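PDB 4YKI: ML032222a iGluR from Mnemiopsis leidyi, which binds glycine in the clamshell ligand-binding domain of an ionotropic glutamate receptor subunit, whose occupation by agonist is expected to open the ion channel. Local coordinates for residues H194-C200 / S249-C255; K84-I88 / F216-K220. Residues are numbered along the deposited sequence.

Contact 1 (H194-C200 / S249-C255)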
# COMPACT_ATOMS: atom_id res chain seq x y z
N HIS B 194 -7.14 -5.78 -16.59
CA HIS B 194 -8.01 -4.92 -17.33
C HIS B 194 -7.95 -5.16 -18.83
O HIS B 194 -8.99 -5.30 -19.51
CB HIS B 194 -7.69 -3.46 -17.06
CG HIS B 194 -8.52 -2.54 -17.89
ND1 HIS B 194 -9.85 -2.30 -17.62
CD2 HIS B 194 -8.25 -1.92 -19.05
CE1 HIS B 194 -10.34 -1.51 -18.54
NE2 HIS B 194 -9.40 -1.26 -19.43
N ASN B 195 -6.74 -5.19 -19.36
CA ASN B 195 -6.52 -5.17 -20.79
C ASN B 195 -6.73 -6.51 -21.50
O ASN B 195 -6.94 -6.51 -22.70
CB ASN B 195 -5.15 -4.57 -21.10
CG ASN B 195 -5.12 -3.08 -20.88
OD1 ASN B 195 -5.69 -2.34 -21.67
ND2 ASN B 195 -4.50 -2.63 -19.81
N LEU B 196 -6.69 -7.61 -20.75
CA LEU B 196 -6.80 -8.94 -21.37
C LEU B 196 -8.11 -9.63 -20.98
O LEU B 196 -8.25 -10.84 -21.17
CB LEU B 196 -5.59 -9.78 -20.98
CG LEU B 196 -4.25 -9.21 -21.45
CD1 LEU B 196 -3.10 -10.04 -20.92
CD2 LEU B 196 -4.16 -9.10 -22.95
N ILE B 197 -9.07 -8.85 -20.49
CA ILE B 197 -10.33 -9.40 -19.98
C ILE B 197 -11.10 -10.26 -21.00
O ILE B 197 -11.74 -11.23 -20.61
CB ILE B 197 -11.25 -8.26 -19.43
CG1 ILE B 197 -12.44 -8.85 -18.65
CG2 ILE B 197 -11.70 -7.33 -20.55
CD1 ILE B 197 -12.04 -9.60 -17.40
N SER B 198 -11.01 -9.89 -22.27
CA SER B 198 -11.72 -10.58 -23.36
C SER B 198 -10.81 -11.46 -24.22
O SER B 198 -11.18 -11.88 -25.33
CB SER B 198 -12.43 -9.56 -24.25
OG SER B 198 -11.49 -8.81 -25.00
N ASP B 199 -9.60 -11.72 -23.72
CA ASP B 199 -8.68 -12.66 -24.38
C ASP B 199 -8.85 -14.02 -23.74
O ASP B 199 -8.12 -14.41 -22.83
CB ASP B 199 -7.24 -12.17 -24.27
CG ASP B 199 -6.99 -10.94 -25.12
OD1 ASP B 199 -7.23 -9.82 -24.64
OD2 ASP B 199 -6.58 -11.10 -26.28
N CYS B 200 -9.81 -14.77 -24.26
CA CYS B 200 -10.19 -16.03 -23.65
C CYS B 200 -9.16 -17.13 -23.88
O CYS B 200 -9.23 -18.18 -23.25
CB CYS B 200 -11.56 -16.48 -24.16
SG CYS B 200 -12.88 -15.25 -23.98
N SER B 249 -12.26 -0.04 -14.43
CA SER B 249 -11.72 -1.34 -14.82
C SER B 249 -12.81 -2.15 -15.51
O SER B 249 -14.01 -1.97 -15.25
CB SER B 249 -11.11 -2.08 -13.64
OG SER B 249 -12.10 -2.40 -12.70
N SER B 250 -12.39 -3.06 -16.39
CA SER B 250 -13.32 -3.84 -17.19
C SER B 250 -13.99 -4.91 -16.34
O SER B 250 -13.39 -5.45 -15.41
CB SER B 250 -12.58 -4.47 -18.38
OG SER B 250 -11.47 -5.24 -17.95
N GLY B 251 -15.25 -5.19 -16.67
CA GLY B 251 -16.04 -6.16 -15.93
C GLY B 251 -16.54 -7.21 -16.89
O GLY B 251 -16.21 -7.19 -18.08
N ASN B 252 -17.35 -8.13 -16.38
CA ASN B 252 -17.77 -9.29 -17.15
C ASN B 252 -16.55 -10.02 -17.67
O ASN B 252 -15.44 -9.87 -17.16
CB ASN B 252 -18.66 -8.87 -18.33
CG ASN B 252 -20.00 -8.32 -17.89
OD1 ASN B 252 -20.14 -7.77 -16.80
ND2 ASN B 252 -21.00 -8.45 -18.76
N SER B 253 -16.79 -10.85 -18.68
CA SER B 253 -15.79 -11.38 -19.57
C SER B 253 -16.61 -12.26 -20.48
O SER B 253 -17.32 -13.15 -20.01
CB SER B 253 -14.71 -12.20 -18.85
OG SER B 253 -15.27 -13.34 -18.22
N VAL B 254 -16.55 -11.99 -21.78
CA VAL B 254 -17.21 -12.84 -22.76
C VAL B 254 -16.79 -14.29 -22.55
O VAL B 254 -17.54 -15.22 -22.84
CB VAL B 254 -16.88 -12.38 -24.20
CG1 VAL B 254 -17.46 -13.35 -25.23
CG2 VAL B 254 -17.42 -10.98 -24.44
N CYS B 255 -15.59 -14.48 -22.00
CA CYS B 255 -15.03 -15.80 -21.73
C CYS B 255 -15.87 -16.57 -20.70
O CYS B 255 -16.01 -16.13 -19.56
CB CYS B 255 -13.59 -15.66 -21.24
SG CYS B 255 -12.64 -14.41 -22.15
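Residues 194-200 form the end of helix 189-195 and the loop after it; residues 249-255 are the irregular tail that follows helix 240-248. Running in the same chain direction, the two approach at His194-Ser250 (CA-CA 5.4 Å), Ser198-Ser253 (5.6 Å) and Cys200-Cys255 (5.2 Å), and bow apart between the first two, where the Ile197 side chain fills the gap. The first segment leaves its helix at Leu196 and bends in a type I turn, Leu196 to Asp199, closed by Asp199 N to Leu196 O (3.0 Å). At the upstream end Ser250 grips His194 twice: its N donates to His194 ND1 (2.9 Å), near the plane of the imidazole, and its OG donates to His194 O (2.9 Å), a carbonyl at the helix end. Midway, Ile197 CD1 lies 3.4 Å from Asn252 O and Ile197 CG2 3.3 Å from Ser250 OG. Downstream, Cys200 SG and Cys255 SG form a disulfide (2.0 Å, chi3 -86°), while Ser253 OG donates to Cys255 O (3.2 Å). Asp199 makes a salt bridge to Arg179, and Leu196 packs on helix 171-179. Such a disulfide, fastening the end of the ligand-binding-domain construct to the lower lobe, is a hallmark of ionotropic glutamate receptors.

Contact 2 (K84-I88 / F216-K220); sequences KTDMI and FGLPK
An antiparallel beta bridge in the upper lobe of the periplasmic-binding-protein-like clamshell joins strand 87-89 to the end of strand 202-218. The touching parts, 86-88 and 216-219, run 144° apart, with Ile88 opposite Gly217 (CA-CA 4.6 Å) as a hydrogen-bonded pair and Met87 nearest Leu218 (CA-CA 4.9 Å). Gly217 (phi/psi -99/139) and Leu218 (-133/144) are extended. Lys84 and Thr85 lead in as loop. Asp86 (-106/-23) is not yet extended; its CB points away from 216-220, and its carboxylate makes a salt bridge with Arg11 of strand 9-13, while its O lies 3.1 Å from Pro219 CD. Met87 is fully extended (-159/146). Its CA approaches Gly217 O at 3.2 Å in a CA-H...O contact, and a side chain with chi1 and chi2 both t and chi3 p places CG 3.8 Å from Leu218 CD2 and CE 3.8 Å from Phe216 CD2. Met87 SD sits 5.1 Å from the Phe216 ring centroid, an oblique Met-aromatic contact. Phe216 (chi1 m) also packs on helix 37-49. Ile88 (-100/111; chi1 m, chi2 t) turns to the other face, against Met76 and Leu80 of helix 75-81, and its CD1 leaves little room for a CB at Gly217. Two backbone hydrogen bonds close the pair: Gly217 N to Ile88 O, 3.0 Å, and Ile88 N to Gly217 O, 2.8 Å, with an N-H...O angle of 163°.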
# COMPACT_ATOMS: atom_id res chain seq x y z
N LYS B 84 11.09 19.01 -16.09
CA LYS B 84 10.03 19.17 -17.09
C LYS B 84 8.65 18.96 -16.48
O LYS B 84 7.65 19.52 -16.97
CB LYS B 84 10.26 18.22 -18.26
CG LYS B 84 11.52 18.58 -19.04
CD LYS B 84 11.76 17.70 -20.24
CE LYS B 84 12.98 18.18 -21.06
NZ LYS B 84 13.36 17.17 -22.07
N THR B 85 8.60 18.17 -15.42
CA THR B 85 7.36 17.90 -14.70
C THR B 85 7.60 18.06 -13.19
O THR B 85 8.74 18.05 -12.72
CB THR B 85 6.83 16.51 -15.00
OG1 THR B 85 7.89 15.58 -14.72
CG2 THR B 85 6.40 16.39 -16.45
N ASP B 86 6.49 18.20 -12.46
CA ASP B 86 6.48 18.35 -11.01
C ASP B 86 6.01 17.11 -10.27
O ASP B 86 6.26 16.95 -9.08
CB ASP B 86 5.52 19.47 -10.66
CG ASP B 86 5.89 20.76 -11.32
OD1 ASP B 86 7.06 21.13 -11.19
OD2 ASP B 86 5.04 21.37 -11.99
N MET B 87 5.26 16.25 -10.96
CA MET B 87 4.73 15.03 -10.39
C MET B 87 4.42 14.10 -11.54
O MET B 87 4.04 14.57 -12.60
CB MET B 87 3.46 15.34 -9.57
CG MET B 87 2.82 14.14 -8.88
SD MET B 87 1.53 14.56 -7.67
CE MET B 87 0.15 14.96 -8.74
N ILE B 88 4.61 12.80 -11.32
CA ILE B 88 4.26 11.78 -12.30
C ILE B 88 2.91 11.21 -11.87
O ILE B 88 2.82 10.57 -10.80
CB ILE B 88 5.33 10.69 -12.40
CG1 ILE B 88 6.69 11.29 -12.81
CG2 ILE B 88 4.88 9.61 -13.38
CD1 ILE B 88 7.85 10.30 -12.71
N PHE B 216 2.06 8.02 -7.07
CA PHE B 216 2.53 9.08 -7.95
C PHE B 216 4.02 9.32 -7.63
O PHE B 216 4.50 9.05 -6.51
CB PHE B 216 1.71 10.36 -7.75
CG PHE B 216 0.28 10.30 -8.27
CD1 PHE B 216 -0.20 9.27 -9.04
CD2 PHE B 216 -0.57 11.34 -7.98
CE1 PHE B 216 -1.51 9.26 -9.50
CE2 PHE B 216 -1.88 11.34 -8.44
CZ PHE B 216 -2.32 10.30 -9.21
N GLY B 217 4.75 9.84 -8.61
CA GLY B 217 6.16 10.18 -8.42
C GLY B 217 6.35 11.66 -8.14
O GLY B 217 5.68 12.50 -8.74
N LEU B 218 7.25 11.98 -7.21
CA LEU B 218 7.54 13.34 -6.80
C LEU B 218 9.04 13.56 -6.76
O LEU B 218 9.77 12.67 -6.36
CB LEU B 218 6.96 13.62 -5.41
CG LEU B 218 5.43 13.73 -5.39
CD1 LEU B 218 4.83 13.46 -4.00
CD2 LEU B 218 5.01 15.07 -5.91
N PRO B 219 9.51 14.76 -7.12
CA PRO B 219 10.95 14.98 -7.00
C PRO B 219 11.34 15.09 -5.53
O PRO B 219 10.54 15.52 -4.71
CB PRO B 219 11.17 16.31 -7.72
CG PRO B 219 9.89 17.00 -7.60
CD PRO B 219 8.79 15.98 -7.51
N LYS B 220 12.57 14.70 -5.20
CA LYS B 220 13.07 14.89 -3.86
C LYS B 220 12.99 16.38 -3.54
O LYS B 220 13.19 17.25 -4.41
CB LYS B 220 14.50 14.36 -3.73
CG LYS B 220 14.56 12.84 -3.81
CD LYS B 220 15.98 12.33 -3.66
CE LYS B 220 16.02 10.82 -3.57
NZ LYS B 220 17.32 10.31 -3.08

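In the fold
From the N terminus the chain lays down the parallel strands 9-13, 52-56 and 87-89 of the upper lobe, the last carrying the first half of contact 2. After strands 91-93 and 103-104, still beside strand 202-218, it crosses to the lower lobe and reaches helix 189-195, where contact 1 begins, before strand 202-218 leads back to complete contact 2 across 127 intervening residues. Helices 225-238 and 240-248 follow, and the last modelled residues close contact 1 over a shorter loop of 48 residues. The two loops therefore cross: contact 2 brings the returning chain into the upper-lobe sheet, whereas contact 1 ties the last modelled residues to the lower lobe. Their centres lie about 32 Å apart, on opposite sides of the chain's centre.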